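Side-chain contacts in HTH-type transcriptional regulator GadX (Escherichia coli, PDB 3MKL), which activates about fifteen acid-resistance genes, among them gadA, gadB and gadC, and can repress gadW, as a homodimeric DNA-binding transcription factor: residues A[87-90]-A[91-95]; A[98-101]-A[102-105]. All blocks are in the same frame, centred on the assembly; numbering follows the deposited sequence.

Interaction 1 (A[87-90]-A[91-95])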
loop_
_atom_site.group_PDB
_atom_site.type_symbol
_atom_site.label_atom_id
_atom_site.label_comp_id
_atom_site.label_asym_id
_atom_site.label_seq_id
_atom_site.Cartn_x
_atom_site.Cartn_y
_atom_site.Cartn_z
ATOM N N SER A 87 8.585 -11.261 6.806
ATOM C CA SER A 87 8.786 -12.190 5.669
ATOM C C SER A 87 7.871 -11.833 4.509
ATOM O O SER A 87 8.292 -11.734 3.342
ATOM C CB SER A 87 8.470 -13.622 6.069
ATOM O OG SER A 87 9.397 -14.128 7.000
ATOM N N TYR A 88 6.594 -11.665 4.817
ATOM C CA TYR A 88 5.648 -11.269 3.763
ATOM C C TYR A 88 5.987 -9.878 3.166
ATOM O O TYR A 88 6.045 -9.699 1.920
ATOM C CB TYR A 88 4.207 -11.325 4.267
ATOM C CG TYR A 88 3.214 -10.754 3.264
ATOM C CD1 TYR A 88 2.813 -11.493 2.172
ATOM C CD2 TYR A 88 2.701 -9.467 3.409
ATOM C CE1 TYR A 88 1.903 -11.001 1.247
ATOM C CE2 TYR A 88 1.775 -8.944 2.468
ATOM C CZ TYR A 88 1.385 -9.730 1.394
ATOM O OH TYR A 88 0.496 -9.255 0.465
ATOM N N PHE A 89 6.216 -8.896 4.040
ATOM C CA PHE A 89 6.653 -7.579 3.565
ATOM C C PHE A 89 7.890 -7.693 2.667
ATOM O O PHE A 89 7.904 -7.128 1.582
ATOM C CB PHE A 89 6.930 -6.616 4.727
ATOM C CG PHE A 89 7.713 -5.392 4.337
ATOM C CD1 PHE A 89 7.125 -4.375 3.598
ATOM C CD2 PHE A 89 9.038 -5.246 4.730
ATOM C CE1 PHE A 89 7.864 -3.231 3.269
ATOM C CE2 PHE A 89 9.765 -4.108 4.407
ATOM C CZ PHE A 89 9.184 -3.116 3.669
ATOM N N ILE A 90 8.922 -8.412 3.120
ATOM C CA ILE A 90 10.089 -8.639 2.255
ATOM C C ILE A 90 9.708 -9.224 0.886
ATOM O O ILE A 90 10.182 -8.748 -0.152
ATOM C CB ILE A 90 11.195 -9.538 2.952
ATOM C CG1 ILE A 90 11.831 -8.799 4.159
ATOM C CG2 ILE A 90 12.251 -9.979 1.932
ATOM C CD1 ILE A 90 12.641 -9.713 5.087
ATOM N N TYR A 91 8.837 -10.232 0.884
ATOM C CA TYR A 91 8.379 -10.876 -0.357
ATOM C C TYR A 91 7.718 -9.876 -1.341
ATOM O O TYR A 91 7.962 -9.897 -2.548
ATOM C CB TYR A 91 7.405 -12.016 -0.032
ATOM C CG TYR A 91 6.411 -12.280 -1.139
ATOM C CD1 TYR A 91 6.758 -13.089 -2.237
ATOM C CD2 TYR A 91 5.115 -11.751 -1.094
ATOM C CE1 TYR A 91 5.846 -13.331 -3.278
ATOM C CE2 TYR A 91 4.192 -12.012 -2.133
ATOM C CZ TYR A 91 4.581 -12.789 -3.210
ATOM O OH TYR A 91 3.718 -13.036 -4.222
ATOM N N VAL A 92 6.862 -9.012 -0.811
ATOM C CA VAL A 92 6.107 -8.112 -1.663
ATOM C C VAL A 92 6.999 -6.959 -2.147
ATOM O O VAL A 92 6.826 -6.465 -3.277
ATOM C CB VAL A 92 4.873 -7.585 -0.916
ATOM C CG1 VAL A 92 4.164 -6.553 -1.731
ATOM C CG2 VAL A 92 3.916 -8.742 -0.666
ATOM N N PHE A 93 7.944 -6.547 -1.295
ATOM C CA PHE A 93 8.933 -5.512 -1.688
ATOM C C PHE A 93 9.871 -6.023 -2.773
ATOM O O PHE A 93 10.061 -5.368 -3.789
ATOM C CB PHE A 93 9.715 -5.042 -0.473
ATOM C CG PHE A 93 10.658 -3.884 -0.734
ATOM C CD1 PHE A 93 10.321 -2.593 -0.328
ATOM C CD2 PHE A 93 11.899 -4.096 -1.313
ATOM C CE1 PHE A 93 11.201 -1.531 -0.512
ATOM C CE2 PHE A 93 12.804 -3.042 -1.507
ATOM C CZ PHE A 93 12.451 -1.748 -1.103
ATOM N N ARG A 94 10.413 -7.220 -2.575
ATOM C CA ARG A 94 11.251 -7.833 -3.602
ATOM C C ARG A 94 10.528 -7.998 -4.951
ATOM O O ARG A 94 11.139 -7.781 -5.989
ATOM C CB ARG A 94 11.880 -9.139 -3.124
ATOM C CG ARG A 94 12.794 -9.749 -4.169
ATOM C CD ARG A 94 13.766 -10.790 -3.619
ATOM N NE ARG A 94 13.066 -12.017 -3.269
ATOM C CZ ARG A 94 12.868 -12.442 -2.023
ATOM N NH1 ARG A 94 13.344 -11.766 -0.978
ATOM N NH2 ARG A 94 12.200 -13.560 -1.821
ATOM N N ASN A 95 9.243 -8.379 -4.933
ATOM C CA ASN A 95 8.450 -8.471 -6.152
ATOM C C ASN A 95 8.310 -7.117 -6.821
ATOM O O ASN A 95 8.440 -7.004 -8.028
ATOM C CB ASN A 95 7.047 -9.032 -5.879
ATOM C CG ASN A 95 6.990 -10.534 -5.950
ATOM O OD1 ASN A 95 7.999 -11.202 -6.201
ATOM N ND2 ASN A 95 5.793 -11.086 -5.756
#
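Tyr88 and Val92, one turn apart on helix 86-97, meet by a CH-pi contact: methyl CG2 of Val92 sits over one face of the phenol ring, 3.7 Å from its centroid and nearest to CZ. The Tyr88 ring reaches this methyl because CG lies anti to the backbone N (chi1 173°), which carries the ring toward the C-terminal end of the helix, alongside Val92. Tyr91 approaches the same phenol obliquely, its CD2 4.0 Å from Tyr88 CD1 and the ring planes inclined at 36°. The edge of the Tyr91 ring meets the carbonyl O of Tyr88 in plane, at CD2. On the buried side, Phe89 and Phe93 point the same way, side by side. Phe89 CZ comes within 4.2 Å of Phe93 CD1, with the planes at 56°, and both rings pack on Met60 of helix 51-67. The Arg94 chain bends at chi3, and Arg94 NH1 lies 3.6 Å from Ile90 CG2, a van der Waals contact with the methyl oblique to the guanidinium. Beneath the side chains, backbone N-H groups of residues 91 to 94 bond to the carbonyls four residues earlier. Dispersion and CH-pi contacts thus set the side-chain packing, while the backbone bonds satisfy the main-chain N-H groups of 91-94 under buried and exposed side chains alike.

Interaction 2 (A[98-101]-A[102-105])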
loop_
_atom_site.group_PDB
_atom_site.type_symbol
_atom_site.label_atom_id
_atom_site.label_comp_id
_atom_site.label_asym_id
_atom_site.label_seq_id
_atom_site.Cartn_x
_atom_site.Cartn_y
_atom_site.Cartn_z
ATOM N N GLY A 98 12.544 -5.597 -7.081
ATOM C CA GLY A 98 13.506 -6.502 -7.686
ATOM C C GLY A 98 14.557 -6.911 -6.685
ATOM O O GLY A 98 15.424 -7.712 -6.992
HETATM N N MSE A 99 14.474 -6.347 -5.485
HETATM C CA MSE A 99 15.478 -6.553 -4.449
HETATM C C MSE A 99 14.811 -6.527 -3.080
HETATM O O MSE A 99 13.722 -5.985 -2.934
HETATM C CB MSE A 99 16.565 -5.465 -4.529
HETATM C CG MSE A 99 16.000 -4.054 -4.582
HETATM SE SE MSE A 99 17.346 -2.641 -4.573
HETATM C CE MSE A 99 18.756 -3.508 -5.631
ATOM N N THR A 100 15.467 -7.117 -2.088
ATOM C CA THR A 100 14.983 -7.096 -0.709
ATOM C C THR A 100 15.078 -5.680 -0.096
ATOM O O THR A 100 15.898 -4.864 -0.535
ATOM C CB THR A 100 15.785 -8.083 0.197
ATOM O OG1 THR A 100 17.141 -7.634 0.306
ATOM C CG2 THR A 100 15.772 -9.498 -0.360
ATOM N N PRO A 101 14.244 -5.387 0.931
ATOM C CA PRO A 101 14.410 -4.108 1.629
ATOM C C PRO A 101 15.844 -3.860 2.095
ATOM O O PRO A 101 16.305 -2.722 2.039
ATOM C CB PRO A 101 13.469 -4.236 2.821
ATOM C CG PRO A 101 12.397 -5.169 2.346
ATOM C CD PRO A 101 13.016 -6.097 1.360
ATOM N N THR A 102 16.534 -4.918 2.535
ATOM C CA THR A 102 17.895 -4.809 3.027
ATOM C C THR A 102 18.830 -4.405 1.919
ATOM O O THR A 102 19.693 -3.557 2.135
ATOM C CB THR A 102 18.415 -6.127 3.672
ATOM O OG1 THR A 102 17.680 -6.385 4.864
ATOM C CG2 THR A 102 19.885 -6.013 4.043
ATOM N N GLU A 103 18.672 -5.018 0.744
ATOM C CA GLU A 103 19.485 -4.623 -0.405
ATOM C C GLU A 103 19.282 -3.142 -0.652
ATOM O O GLU A 103 20.238 -2.387 -0.637
ATOM C CB GLU A 103 19.152 -5.437 -1.653
ATOM C CG GLU A 103 19.602 -6.889 -1.588
ATOM C CD GLU A 103 19.035 -7.732 -2.720
ATOM O OE1 GLU A 103 18.083 -8.508 -2.462
ATOM O OE2 GLU A 103 19.538 -7.615 -3.865
ATOM N N TYR A 104 18.028 -2.724 -0.820
ATOM C CA TYR A 104 17.716 -1.311 -1.091
ATOM C C TYR A 104 18.336 -0.326 -0.092
ATOM O O TYR A 104 18.842 0.734 -0.478
ATOM C CB TYR A 104 16.204 -1.072 -1.161
ATOM C CG TYR A 104 15.860 0.302 -1.716
ATOM C CD1 TYR A 104 15.577 0.482 -3.079
ATOM C CD2 TYR A 104 15.834 1.422 -0.887
ATOM C CE1 TYR A 104 15.271 1.738 -3.589
ATOM C CE2 TYR A 104 15.536 2.678 -1.388
ATOM C CZ TYR A 104 15.259 2.829 -2.737
ATOM O OH TYR A 104 14.956 4.083 -3.223
ATOM N N GLN A 105 18.247 -0.687 1.187
ATOM C CA GLN A 105 18.733 0.112 2.303
ATOM C C GLN A 105 20.251 0.296 2.220
ATOM O O GLN A 105 20.782 1.296 2.708
ATOM C CB GLN A 105 18.360 -0.590 3.609
ATOM C CG GLN A 105 18.057 0.316 4.777
ATOM C CD GLN A 105 17.954 -0.450 6.094
ATOM O OE1 GLN A 105 18.764 -1.340 6.371
ATOM N NE2 GLN A 105 16.961 -0.097 6.917
HETATM O O HOH W 1 18.413 -8.676 -5.779
#
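Thr100 turns its hydroxyl between its own backbone N and carbonyl carbon (chi1 66°), while Glu103 sets CG anti to its carbonyl carbon (chi1 -71°) and extends back toward the start of the helix; the two side chains cross at about a right angle. Thr100 OG1 accepts from the backbone N of Glu103 at 3.1 Å, capping the first turn. In return, the Glu103 carboxylate takes two bonds on OE1. The backbone N of Thr100 reaches it at 3.0 Å in an almost straight bond (173°), coming from well above the carboxylate plane, whereas Thr100 OG1 donates at 3.1 Å to the anti lone pair. The hydroxyl therefore both gives and receives, and OE1 is gripped from two directions, which should restrict the carboxylate's rotation. Its other oxygen, OE2, lies beside Met99 CB and accepts a notably short bond (2.5 Å) from a water that is only weakly bonded to Gly98 O. The N-terminal end of the helix would probably favour a charged carboxylate here. Met99, a selenomethionine, holds CG between its backbone N and carbonyl carbon and extends from there, which brings SE to 3.7 Å from Tyr104 CA and 3.9 Å from Tyr104 CD1, an oblique Met-aromatic contact. Tyr104 N closes the first helical turn on Thr100 O, and Gln105 N bonds to Pro101 O. Pro101, which has no N-H to offer, fits the first turn and packs on Ile67 and Ile74. Reciprocal bonding between the N-cap threonine and the glutamate three residues on defines a capping box, here starting helix 101-107, the last helix of the modelled AraC/XylS-type DNA-binding domain.

How the interactions relate
Interactions 1 and 2 follow one another along the chain, their centres about 10 Å apart, and they touch directly. Phe93 CD2 packs 3.1 Å from Met99 O, and Phe89 CE2 lies 3.5 Å from Pro101 CG, so the phenylalanine side of 87-95 receives the start of helix 101-107. On the flank, Arg94 NH1 packs against the capping threonine, 3.4 Å from Thr100 CG2. Interaction 1 falls within the second predicted helix-turn-helix motif, on helix 86-97, which by its place in the motif is probably the recognition helix; interaction 2 begins the helix packed against its phenylalanine face. Met60, Leu64 and Ile67 of helix 51-67 and Ile74 of helix 74-80 contribute to the shared apolar core.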